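Local coordinates for polysaccharide biosynthesis protein CapD (PDB 6BWC) that probably acts as an NADP-dependent, UDP-N-acetylglucosamine-modifying short-chain dehydrogenase in the biosynthesis of CMP-pseudaminic acid, the activated form of a sugar associated with flagellin glycosylation, at residues A115-K120 with T162-V167. The protein carries 2 engineered substitutions. Sequence-based numbering, arbitrary orientation.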
loop_
_atom_site.group_PDB
_atom_site.type_symbol
_atom_site.label_atom_id
_atom_site.label_comp_id
_atom_site.label_asym_id
_atom_site.label_seq_id
_atom_site.Cartn_x
_atom_site.Cartn_y
_atom_site.Cartn_z
ATOM N N ALA C 115 8.059 -12.191 8.650
ATOM C CA ALA C 115 8.596 -11.507 9.823
ATOM C C ALA C 115 9.526 -12.384 10.666
ATOM O O ALA C 115 10.504 -11.884 11.267
ATOM C CB ALA C 115 7.459 -11.015 10.702
ATOM N N ALA C 116 9.179 -13.673 10.752
ATOM C CA ALA C 116 9.920 -14.648 11.535
ATOM C C ALA C 116 11.274 -14.961 10.901
ATOM O O ALA C 116 12.294 -15.071 11.613
ATOM C CB ALA C 116 9.089 -15.904 11.689
ATOM N N ILE C 117 11.284 -15.082 9.568
ATOM C CA ILE C 117 12.542 -15.200 8.815
ATOM C C ILE C 117 13.392 -13.957 8.998
ATOM O O ILE C 117 14.573 -14.075 9.268
ATOM C CB ILE C 117 12.299 -15.458 7.312
ATOM C CG1 ILE C 117 11.730 -16.870 7.126
ATOM C CG2 ILE C 117 13.584 -15.287 6.497
ATOM C CD1 ILE C 117 10.994 -17.066 5.828
ATOM N N ALA C 118 12.781 -12.779 8.874
ATOM C CA ALA C 118 13.510 -11.501 8.953
ATOM C C ALA C 118 14.169 -11.262 10.316
ATOM O O ALA C 118 15.269 -10.731 10.359
ATOM C CB ALA C 118 12.604 -10.327 8.581
ATOM N N GLN C 119 13.512 -11.668 11.409
ATOM C CA GLN C 119 14.061 -11.508 12.777
ATOM C C GLN C 119 14.896 -12.697 13.294
ATOM O O GLN C 119 15.341 -12.701 14.463
ATOM C CB GLN C 119 12.933 -11.188 13.765
ATOM C CG GLN C 119 12.310 -9.826 13.520
ATOM C CD GLN C 119 13.096 -8.689 14.148
ATOM O OE1 GLN C 119 14.292 -8.818 14.426
ATOM N NE2 GLN C 119 12.411 -7.573 14.415
ATOM N N LYS C 120 15.116 -13.688 12.426
ATOM C CA LYS C 120 15.945 -14.852 12.733
ATOM C C LYS C 120 15.449 -15.586 13.984
ATOM O O LYS C 120 16.229 -15.950 14.867
ATOM C CB LYS C 120 17.399 -14.427 12.865
ATOM C CG LYS C 120 17.826 -13.528 11.723
ATOM C CD LYS C 120 19.336 -13.330 11.666
ATOM C CE LYS C 120 19.795 -12.959 10.259
ATOM N NZ LYS C 120 21.071 -13.638 9.906
ATOM N N THR C 162 15.397 -20.575 10.700
ATOM C CA THR C 162 14.013 -20.579 11.215
ATOM C C THR C 162 13.213 -21.805 10.778
ATOM O O THR C 162 13.108 -22.084 9.617
ATOM C CB THR C 162 13.218 -19.321 10.781
ATOM O OG1 THR C 162 13.848 -18.158 11.305
ATOM C CG2 THR C 162 11.791 -19.352 11.312
ATOM N N THR C 163 12.597 -22.478 11.727
ATOM C CA THR C 163 11.886 -23.719 11.485
ATOM C C THR C 163 10.371 -23.445 11.435
ATOM O O THR C 163 9.900 -22.576 12.150
ATOM C CB THR C 163 12.304 -24.713 12.581
ATOM O OG1 THR C 163 13.028 -25.775 11.966
ATOM C CG2 THR C 163 11.109 -25.273 13.391
ATOM N N PHE C 164 9.610 -24.166 10.614
ATOM C CA PHE C 164 8.146 -24.007 10.609
ATOM C C PHE C 164 7.410 -25.332 10.753
ATOM O O PHE C 164 7.780 -26.318 10.133
ATOM C CB PHE C 164 7.698 -23.334 9.329
ATOM C CG PHE C 164 8.314 -21.982 9.104
ATOM C CD1 PHE C 164 7.731 -20.846 9.652
ATOM C CD2 PHE C 164 9.476 -21.849 8.332
ATOM C CE1 PHE C 164 8.296 -19.595 9.438
ATOM C CE2 PHE C 164 10.045 -20.614 8.112
ATOM C CZ PHE C 164 9.454 -19.484 8.660
ATOM N N THR C 165 6.366 -25.361 11.574
ATOM C CA THR C 165 5.628 -26.588 11.832
ATOM C C THR C 165 4.164 -26.290 12.056
ATOM O O THR C 165 3.818 -25.258 12.625
ATOM C CB THR C 165 6.116 -27.289 13.116
ATOM O OG1 THR C 165 7.520 -27.074 13.301
ATOM C CG2 THR C 165 5.836 -28.761 13.050
ATOM N N SER C 166 3.314 -27.230 11.663
ATOM C CA SER C 166 1.897 -27.153 11.939
ATOM C C SER C 166 1.454 -28.220 12.946
ATOM O O SER C 166 1.934 -29.345 12.962
ATOM C CB SER C 166 1.120 -27.284 10.637
ATOM O OG SER C 166 1.200 -26.074 9.914
ATOM N N VAL C 167 0.530 -27.832 13.800
ATOM C CA VAL C 167 -0.159 -28.725 14.716
ATOM C C VAL C 167 -1.566 -28.781 14.105
ATOM O O VAL C 167 -1.799 -28.070 13.131
ATOM C CB VAL C 167 -0.018 -28.126 16.133
ATOM C CG1 VAL C 167 -1.319 -28.014 16.873
ATOM C CG2 VAL C 167 0.995 -28.917 16.922
#
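The ring of F164 presents its outer edge to I117: CG1 of the isoleucine lies close to the ring plane, 3.8 Å from CZ, and CD1 follows at 4.0 Å from the same atom. The two side chains cross at about a right angle. A116 approaches the ring obliquely, its CB 4.4 Å from CE1. V124 of the adjacent strand 123-129 touches both A116 and F164, so ring and methyl share a neighbour in the layer between helix and sheet. A chi1 of -58° sets CG of the phenylalanine beside the backbone N, anti to the carbonyl carbon; its CB does not point at the helix, but the ring is long enough for its CZ and CE1 end to reach it. A116 is the helix residue whose CB points toward the strand, and its single methyl fills that place without pushing the ring away, while the branched I117, less deeply buried, lays its CG1-CD1 arm at the CZ corner.

T162, just before strand 163-169, packs against the last turn of the helix. Its OG1 hydrogen-bonds to V121 O and also lies 3.5 Å from A116 O, a contact rather than a bond; the methyl CG2 faces A116 CB at 4.4 Å. A small side chain with one polar and one apolar branch suits this border between loop and core. At K120 the chain leaves the helix with positive phi (56°), forming a Schellman motif. Helix 98-118 links parallel strands 81-84 and 123-129 in a beta-alpha-beta crossover, with 163-169 next in the sheet, as in the NADP-binding Rossmann fold of short-chain dehydrogenases.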